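Local coordinates for putative cytoplasmic protein (Salmonella typhimurium, PDB 2GK3), which is of unknown function, forms hexamers and belongs to a putative glutamine amidotransferase family of the class I glutaminase clan, at residues E[38-43]-E[58-63]; E[148-153]-E[209-214]. All coordinates share one frame; numbering follows the deposited sequence.

Both segments of contact 1 precede those of contact 2 along the chain, so the two are in series. Contact 1 joins the end of strand 31-40 to the end of strand 55-59 and the start of helix 61-67. Contact 2 sets the short strand 150-151 and the residues before it against strand 207-215. Their centres lie 24 Å apart, with the middle of the chain between them, and their nearest atoms are about 16 Å apart. Both belong to the part of the chain that resembles glutamine amidotransferases. Contact 1 borders a second subunit of the hexamer. Contact 2 is touched by no other chain of the assembly and is largely buried within one subunit.

Contact 1 (E[38-43]-E[58-63]); sequences YEEGAT and YMPAHT
Tyr58, Glu40 and Tyr38 bury the most surface where the end of strand 31-40 meets the end of strand 55-59 and the start of helix 61-67. The carboxylate of Glu40 stands at the edge of the Tyr58 ring. CD of Glu40 lies in the ring plane, and both its oxygens, OE1 and OE2, are 3.6 Å from CE2 of Tyr58. Carboxylate and ring planes are turned 83° apart. The backbone N of Pro60 lies over the centre of one face of the Tyr58 ring.

In Tyr38, CG anti to the backbone N (chi1 -177°) directs the ring toward the 58-63 segment. Its OH donates a 2.6 Å hydrogen bond to OE1 of Glu40, on the lone pair facing away from the other oxygen. The same Tyr38 OH lies near the plane of the His62 ring, at its edge, 3.4 Å from His62 CE1. The Tyr38 and His62 rings meet obliquely, with planes at 54°. CB of Pro60 lies over one face of the His62 ring, offset toward the rim, and 3.8 Å from Tyr38 OH.

No direct hydrogen bond crosses between the segments. One water joins them: it accepts from Ala42 N at 3.1 Å and donates to Tyr58 OH at 2.8 Å. Tyr58 OH is also bonded to the carbonyl of Gly17.

The Tyr38 to Glu40 bond would steady the carboxylate beside Tyr58. This is a mixed contact of carboxylate, aromatic and proline groups. Its Tyr38 and His62 rings also meet His62 and Tyr38 of a second subunit, consistent with a part in the hexamer interface.

Contact 2 (E[148-153]-E[209-214]); sequences LPVIML and LLVFGE
Val211 has CG1 anti to the backbone N (chi1 180°) and CG2 beside that N, and each methyl meets a different residue of the 148-153 segment. CG1 turns to Pro149. It lies 3.7 Å from the carbonyl O of Pro149 and also touches the proline CB. CG2 meets Val150, whose CG1 is 4.0 Å from it. In Val150 that methyl is anti to the carbonyl carbon (chi1 -61°), which carries it to Val211.

Pro149 buries the most surface. Its side chain and that of Val211 run antiparallel past one another, and the valines meet at a slant. The far end of the proline ring also reaches the backbone: CG of Pro149 is 4.0 Å from the carbonyl O of Val211. Its CB comes against Gly213, 3.9 Å from the Gly213 N. Here the chains come within 5.2 Å, CA of Pro149 to CA of Gly213. Gly213 has no side chain there, and the Pro149 ring rests on the strand backbone at this point.

Other parts of the fold enclose the contact. Thr220 and Cys222 of strand 218-223 touch Pro149, and Val200 of strand 199-204 touches Val211. The short strand 150-151 is held from elsewhere, by backbone hydrogen bonding between Ile151 and Val193 on strand 185-194.

No hydrogen bond links the two segments. The chemistry implies a small, buried, largely apolar contact held by van der Waals packing, partly of side chains on backbone, between strand 207-215 and the residues leading into strand 150-151.

Contact 1 (E[38-43]-E[58-63])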
ATOM      1  N   TYR E  38      -6.439 -13.613  -3.775  1.00 35.16           N
ATOM      2  CA  TYR E  38      -6.216 -14.765  -2.900  1.00 35.34           C
ATOM      3  C   TYR E  38      -5.643 -15.983  -3.674  1.00 36.05           C
ATOM      4  O   TYR E  38      -6.023 -16.234  -4.819  1.00 35.97           O
ATOM      5  CB  TYR E  38      -7.509 -15.133  -2.182  1.00 34.43           C
ATOM      6  CG  TYR E  38      -7.364 -16.270  -1.204  1.00 32.91           C
ATOM      7  CD1 TYR E  38      -6.629 -16.110  -0.022  1.00 33.10           C
ATOM      8  CD2 TYR E  38      -7.968 -17.497  -1.443  1.00 30.66           C
ATOM      9  CE1 TYR E  38      -6.488 -17.151   0.895  1.00 32.27           C
ATOM     10  CE2 TYR E  38      -7.833 -18.559  -0.531  1.00 31.89           C
ATOM     11  CZ  TYR E  38      -7.087 -18.378   0.629  1.00 32.64           C
ATOM     12  OH  TYR E  38      -6.944 -19.402   1.535  1.00 32.21           O
ATOM     13  N   GLU E  39      -4.712 -16.712  -3.054  1.00 36.76           N
ATOM     14  CA  GLU E  39      -4.215 -17.984  -3.595  1.00 37.74           C
ATOM     15  C   GLU E  39      -3.884 -18.899  -2.446  1.00 37.25           C
ATOM     16  O   GLU E  39      -3.605 -18.448  -1.330  1.00 37.38           O
ATOM     17  CB  GLU E  39      -2.947 -17.843  -4.465  1.00 37.70           C
ATOM     18  CG  GLU E  39      -2.856 -16.619  -5.383  1.00 40.12           C
ATOM     19  CD  GLU E  39      -1.628 -16.661  -6.283  1.00 41.10           C
ATOM     20  OE1 GLU E  39      -1.670 -17.419  -7.277  1.00 46.44           O
ATOM     21  OE2 GLU E  39      -0.622 -15.948  -6.011  1.00 44.27           O
ATOM     22  N   GLU E  40      -3.933 -20.197  -2.720  1.00 37.04           N
ATOM     23  CA  GLU E  40      -3.430 -21.202  -1.808  1.00 36.44           C
ATOM     24  C   GLU E  40      -2.276 -21.912  -2.491  1.00 36.34           C
ATOM     25  O   GLU E  40      -2.349 -22.206  -3.679  1.00 36.06           O
ATOM     26  CB  GLU E  40      -4.539 -22.153  -1.414  1.00 36.11           C
ATOM     27  CG  GLU E  40      -5.544 -21.446  -0.548  1.00 37.56           C
ATOM     28  CD  GLU E  40      -6.678 -22.318  -0.088  1.00 38.04           C
ATOM     29  OE1 GLU E  40      -7.405 -21.868   0.815  1.00 37.98           O
ATOM     30  OE2 GLU E  40      -6.841 -23.441  -0.611  1.00 39.72           O
ATOM     31  N   GLY E  41      -1.208 -22.167  -1.734  1.00 36.44           N
ATOM     32  CA  GLY E  41       0.073 -22.535  -2.306  1.00 36.50           C
ATOM     33  C   GLY E  41       0.419 -24.003  -2.367  1.00 36.88           C
ATOM     34  O   GLY E  41       1.329 -24.381  -3.111  1.00 36.49           O
ATOM     35  N   ALA E  42      -0.297 -24.821  -1.589  1.00 37.39           N
ATOM     36  CA  ALA E  42       0.001 -26.256  -1.459  1.00 38.15           C
ATOM     37  C   ALA E  42      -1.125 -27.208  -1.917  1.00 38.47           C
ATOM     38  O   ALA E  42      -1.214 -28.347  -1.453  1.00 39.00           O
ATOM     39  CB  ALA E  42       0.457 -26.590  -0.031  1.00 37.18           C
ATOM     40  N   THR E  43      -1.961 -26.757  -2.841  1.00 39.18           N
ATOM     41  CA  THR E  43      -3.057 -27.579  -3.374  1.00 39.85           C
ATOM     42  C   THR E  43      -2.562 -28.957  -3.852  1.00 39.98           C
ATOM     43  O   THR E  43      -3.143 -29.991  -3.502  1.00 40.05           O
ATOM     44  CB  THR E  43      -3.837 -26.789  -4.470  1.00 40.23           C
ATOM     45  OG1 THR E  43      -4.304 -25.551  -3.899  1.00 41.76           O
ATOM     46  CG2 THR E  43      -5.056 -27.567  -4.996  1.00 39.97           C
ATOM     47  N   TYR E  58      -7.129 -28.606   6.705  1.00 36.79           N
ATOM     48  CA  TYR E  58      -6.395 -27.477   6.187  1.00 36.22           C
ATOM     49  C   TYR E  58      -6.786 -26.185   6.901  1.00 36.33           C
ATOM     50  O   TYR E  58      -7.964 -25.815   6.965  1.00 35.99           O
ATOM     51  CB  TYR E  58      -6.596 -27.327   4.685  1.00 35.52           C
ATOM     52  CG  TYR E  58      -5.780 -26.206   4.105  1.00 34.68           C
ATOM     53  CD1 TYR E  58      -4.434 -26.050   4.448  1.00 34.11           C
ATOM     54  CD2 TYR E  58      -6.333 -25.310   3.207  1.00 34.61           C
ATOM     55  CE1 TYR E  58      -3.674 -25.018   3.930  1.00 32.29           C
ATOM     56  CE2 TYR E  58      -5.569 -24.283   2.667  1.00 35.54           C
ATOM     57  CZ  TYR E  58      -4.237 -24.143   3.043  1.00 34.12           C
ATOM     58  OH  TYR E  58      -3.477 -23.117   2.525  1.00 34.29           O
HETATM   59  N   MSE E  59      -5.779 -25.504   7.436  1.00 36.21           N
HETATM   60  CA  MSE E  59      -5.997 -24.254   8.126  1.00 36.39           C
HETATM   61  C   MSE E  59      -5.137 -23.166   7.490  1.00 36.26           C
HETATM   62  O   MSE E  59      -3.960 -23.014   7.837  1.00 35.95           O
HETATM   63  CB  MSE E  59      -5.698 -24.410   9.611  1.00 35.67           C
HETATM   64  CG  MSE E  59      -6.040 -23.178  10.432  1.00 37.21           C
HETATM   65 SE   MSE E  59      -5.590 -23.359  12.315  0.70 38.29          SE
HETATM   66  CE  MSE E  59      -6.962 -24.642  12.842  1.00 35.53           C
ATOM     67  N   PRO E  60      -5.723 -22.405   6.542  1.00 36.33           N
ATOM     68  CA  PRO E  60      -4.995 -21.281   5.953  1.00 36.06           C
ATOM     69  C   PRO E  60      -4.597 -20.276   7.035  1.00 35.63           C
ATOM     70  O   PRO E  60      -5.222 -20.234   8.095  1.00 35.61           O
ATOM     71  CB  PRO E  60      -6.006 -20.652   4.999  1.00 36.26           C
ATOM     72  CG  PRO E  60      -7.092 -21.676   4.803  1.00 36.80           C
ATOM     73  CD  PRO E  60      -7.088 -22.561   5.991  1.00 36.50           C
ATOM     74  N   ALA E  61      -3.570 -19.476   6.762  1.00 35.00           N
ATOM     75  CA  ALA E  61      -3.129 -18.416   7.677  1.00 34.54           C
ATOM     76  C   ALA E  61      -4.254 -17.558   8.283  1.00 34.27           C
ATOM     77  O   ALA E  61      -4.267 -17.337   9.499  1.00 33.60           O
ATOM     78  CB  ALA E  61      -2.097 -17.534   6.999  1.00 34.68           C
ATOM     79  N   HIS E  62      -5.193 -17.086   7.458  1.00 34.33           N
ATOM     80  CA  HIS E  62      -6.291 -16.242   7.980  1.00 34.71           C
ATOM     81  C   HIS E  62      -7.102 -16.930   9.075  1.00 35.01           C
ATOM     82  O   HIS E  62      -7.554 -16.275  10.014  1.00 36.05           O
ATOM     83  CB  HIS E  62      -7.182 -15.606   6.875  1.00 34.52           C
ATOM     84  CG  HIS E  62      -7.871 -16.589   5.977  1.00 33.54           C
ATOM     85  ND1 HIS E  62      -7.483 -16.798   4.669  1.00 32.53           N
ATOM     86  CD2 HIS E  62      -8.922 -17.412   6.191  1.00 32.50           C
ATOM     87  CE1 HIS E  62      -8.260 -17.707   4.117  1.00 30.89           C
ATOM     88  NE2 HIS E  62      -9.130 -18.110   5.024  1.00 32.61           N
ATOM     89  N   THR E  63      -7.234 -18.249   8.989  1.00 34.80           N
ATOM     90  CA  THR E  63      -8.010 -19.013   9.963  1.00 34.42           C
ATOM     91  C   THR E  63      -7.301 -19.144  11.322  1.00 34.50           C
ATOM     92  O   THR E  63      -7.954 -19.313  12.344  1.00 34.33           O
ATOM     93  CB  THR E  63      -8.346 -20.415   9.397  1.00 34.31           C
ATOM     94  OG1 THR E  63      -8.980 -20.262   8.128  1.00 34.78           O
ATOM     95  CG2 THR E  63      -9.262 -21.197  10.316  1.00 34.50           C
TER
HETATM   96  O   HOH W   1      -2.807 -24.401   0.116  1.00 37.08           O

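Contact 2 (E[148-153]-E[209-214])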
ATOM      1  N   LEU E 148      12.335 -27.189  17.712  1.00 28.44           N
ATOM      2  CA  LEU E 148      12.781 -27.616  16.367  1.00 28.45           C
ATOM      3  C   LEU E 148      14.146 -28.296  16.414  1.00 28.49           C
ATOM      4  O   LEU E 148      14.962 -27.969  17.273  1.00 28.06           O
ATOM      5  CB  LEU E 148      12.772 -26.439  15.367  1.00 27.90           C
ATOM      6  CG  LEU E 148      11.451 -25.651  15.282  1.00 27.82           C
ATOM      7  CD1 LEU E 148      11.639 -24.421  14.416  1.00 25.63           C
ATOM      8  CD2 LEU E 148      10.230 -26.501  14.803  1.00 25.04           C
ATOM      9  N   PRO E 149      14.392 -29.268  15.508  1.00 28.70           N
ATOM     10  CA  PRO E 149      15.674 -29.970  15.546  1.00 28.76           C
ATOM     11  C   PRO E 149      16.807 -29.237  14.800  1.00 29.16           C
ATOM     12  O   PRO E 149      17.839 -29.840  14.477  1.00 29.34           O
ATOM     13  CB  PRO E 149      15.343 -31.298  14.871  1.00 28.23           C
ATOM     14  CG  PRO E 149      14.328 -30.945  13.872  1.00 27.97           C
ATOM     15  CD  PRO E 149      13.518 -29.810  14.454  1.00 28.36           C
ATOM     16  N   VAL E 150      16.598 -27.955  14.512  1.00 29.87           N
ATOM     17  CA  VAL E 150      17.621 -27.112  13.880  1.00 29.71           C
ATOM     18  C   VAL E 150      17.806 -25.813  14.668  1.00 29.74           C
ATOM     19  O   VAL E 150      16.924 -25.396  15.433  1.00 29.92           O
ATOM     20  CB  VAL E 150      17.301 -26.796  12.378  1.00 30.38           C
ATOM     21  CG1 VAL E 150      17.228 -28.073  11.553  1.00 30.28           C
ATOM     22  CG2 VAL E 150      16.012 -25.947  12.218  1.00 29.49           C
ATOM     23  N   ILE E 151      18.954 -25.170  14.485  1.00 29.33           N
ATOM     24  CA  ILE E 151      19.197 -23.842  15.075  1.00 28.39           C
ATOM     25  C   ILE E 151      19.193 -22.884  13.901  1.00 27.78           C
ATOM     26  O   ILE E 151      19.827 -23.149  12.888  1.00 28.42           O
ATOM     27  CB  ILE E 151      20.534 -23.811  15.860  1.00 28.44           C
ATOM     28  CG1 ILE E 151      20.404 -24.643  17.143  1.00 29.17           C
ATOM     29  CG2 ILE E 151      20.954 -22.373  16.206  1.00 27.17           C
ATOM     30  CD1 ILE E 151      21.738 -25.166  17.652  1.00 31.59           C
HETATM   31  N   MSE E 152      18.439 -21.801  14.015  1.00 26.98           N
HETATM   32  CA  MSE E 152      18.266 -20.866  12.916  1.00 25.72           C
HETATM   33  C   MSE E 152      19.367 -19.802  12.858  1.00 27.35           C
HETATM   34  O   MSE E 152      20.160 -19.668  13.792  1.00 27.12           O
HETATM   35  CB  MSE E 152      16.898 -20.191  13.035  1.00 25.76           C
HETATM   36  CG  MSE E 152      15.778 -20.896  12.238  1.00 25.40           C
HETATM   37 SE   MSE E 152      14.089 -20.580  13.080  0.50 20.28          SE
HETATM   38  CE  MSE E 152      13.955 -18.749  12.775  1.00 29.72           C
ATOM     39  N   LEU E 153      19.398 -19.036  11.771  1.00 28.41           N
ATOM     40  CA  LEU E 153      20.300 -17.871  11.672  1.00 29.87           C
ATOM     41  C   LEU E 153      19.718 -16.665  12.426  1.00 30.15           C
ATOM     42  O   LEU E 153      18.576 -16.708  12.874  1.00 30.74           O
ATOM     43  CB  LEU E 153      20.593 -17.515  10.203  1.00 29.53           C
ATOM     44  CG  LEU E 153      21.094 -18.625   9.263  1.00 30.14           C
ATOM     45  CD1 LEU E 153      21.448 -18.057   7.878  1.00 32.23           C
ATOM     46  CD2 LEU E 153      22.288 -19.395   9.833  1.00 31.88           C
ATOM     47  N   LEU E 209      18.926 -30.404   4.703  1.00 31.59           N
ATOM     48  CA  LEU E 209      17.651 -30.236   3.989  1.00 31.50           C
ATOM     49  C   LEU E 209      16.496 -30.959   4.699  1.00 31.59           C
ATOM     50  O   LEU E 209      15.420 -30.382   4.901  1.00 32.08           O
ATOM     51  CB  LEU E 209      17.760 -30.682   2.520  1.00 30.85           C
ATOM     52  CG  LEU E 209      16.470 -30.730   1.681  1.00 30.68           C
ATOM     53  CD1 LEU E 209      15.829 -29.356   1.540  1.00 28.18           C
ATOM     54  CD2 LEU E 209      16.729 -31.328   0.296  1.00 30.05           C
ATOM     55  N   LEU E 210      16.715 -32.222   5.053  1.00 31.43           N
ATOM     56  CA  LEU E 210      15.733 -32.977   5.828  1.00 30.88           C
ATOM     57  C   LEU E 210      16.354 -33.422   7.139  1.00 30.52           C
ATOM     58  O   LEU E 210      17.366 -34.111   7.133  1.00 30.13           O
ATOM     59  CB  LEU E 210      15.202 -34.175   5.025  1.00 30.56           C
ATOM     60  CG  LEU E 210      14.064 -35.004   5.633  1.00 30.99           C
ATOM     61  CD1 LEU E 210      12.774 -34.173   5.927  1.00 27.67           C
ATOM     62  CD2 LEU E 210      13.759 -36.201   4.736  1.00 30.81           C
ATOM     63  N   VAL E 211      15.729 -33.033   8.249  1.00 30.50           N
ATOM     64  CA  VAL E 211      16.277 -33.246   9.591  1.00 30.94           C
ATOM     65  C   VAL E 211      15.191 -33.774  10.532  1.00 31.28           C
ATOM     66  O   VAL E 211      14.095 -33.209  10.594  1.00 30.77           O
ATOM     67  CB  VAL E 211      16.861 -31.929  10.202  1.00 31.10           C
ATOM     68  CG1 VAL E 211      17.426 -32.174  11.616  1.00 30.60           C
ATOM     69  CG2 VAL E 211      17.941 -31.316   9.281  1.00 31.41           C
ATOM     70  N   PHE E 212      15.518 -34.845  11.263  1.00 30.98           N
ATOM     71  CA  PHE E 212      14.595 -35.457  12.233  1.00 31.31           C
ATOM     72  C   PHE E 212      15.101 -35.297  13.664  1.00 31.96           C
ATOM     73  O   PHE E 212      16.291 -35.429  13.933  1.00 32.37           O
ATOM     74  CB  PHE E 212      14.346 -36.949  11.903  1.00 30.29           C
ATOM     75  CG  PHE E 212      13.611 -37.163  10.604  1.00 29.25           C
ATOM     76  CD1 PHE E 212      12.224 -37.099  10.562  1.00 29.22           C
ATOM     77  CD2 PHE E 212      14.309 -37.381   9.416  1.00 28.36           C
ATOM     78  CE1 PHE E 212      11.541 -37.252   9.361  1.00 29.61           C
ATOM     79  CE2 PHE E 212      13.640 -37.551   8.221  1.00 27.42           C
ATOM     80  CZ  PHE E 212      12.257 -37.487   8.188  1.00 28.98           C
ATOM     81  N   GLY E 213      14.202 -35.004  14.584  1.00 32.69           N
ATOM     82  CA  GLY E 213      14.580 -34.987  15.987  1.00 33.76           C
ATOM     83  C   GLY E 213      13.480 -35.428  16.918  1.00 34.28           C
ATOM     84  O   GLY E 213      12.470 -35.995  16.488  1.00 34.79           O
ATOM     85  N   GLU E 214      13.678 -35.166  18.203  1.00 34.74           N
ATOM     86  CA  GLU E 214      12.676 -35.476  19.201  1.00 35.37           C
ATOM     87  C   GLU E 214      12.591 -34.318  20.157  1.00 35.10           C
ATOM     88  O   GLU E 214      13.535 -33.529  20.281  1.00 35.34           O
ATOM     89  CB  GLU E 214      13.019 -36.770  19.929  1.00 35.76           C
ATOM     90  CG  GLU E 214      13.335 -37.916  18.962  1.00 38.98           C
ATOM     91  CD  GLU E 214      13.454 -39.272  19.628  1.00 43.09           C
ATOM     92  OE1 GLU E 214      12.933 -39.431  20.753  1.00 44.32           O
ATOM     93  OE2 GLU E 214      14.054 -40.187  19.005  1.00 44.60           O
TER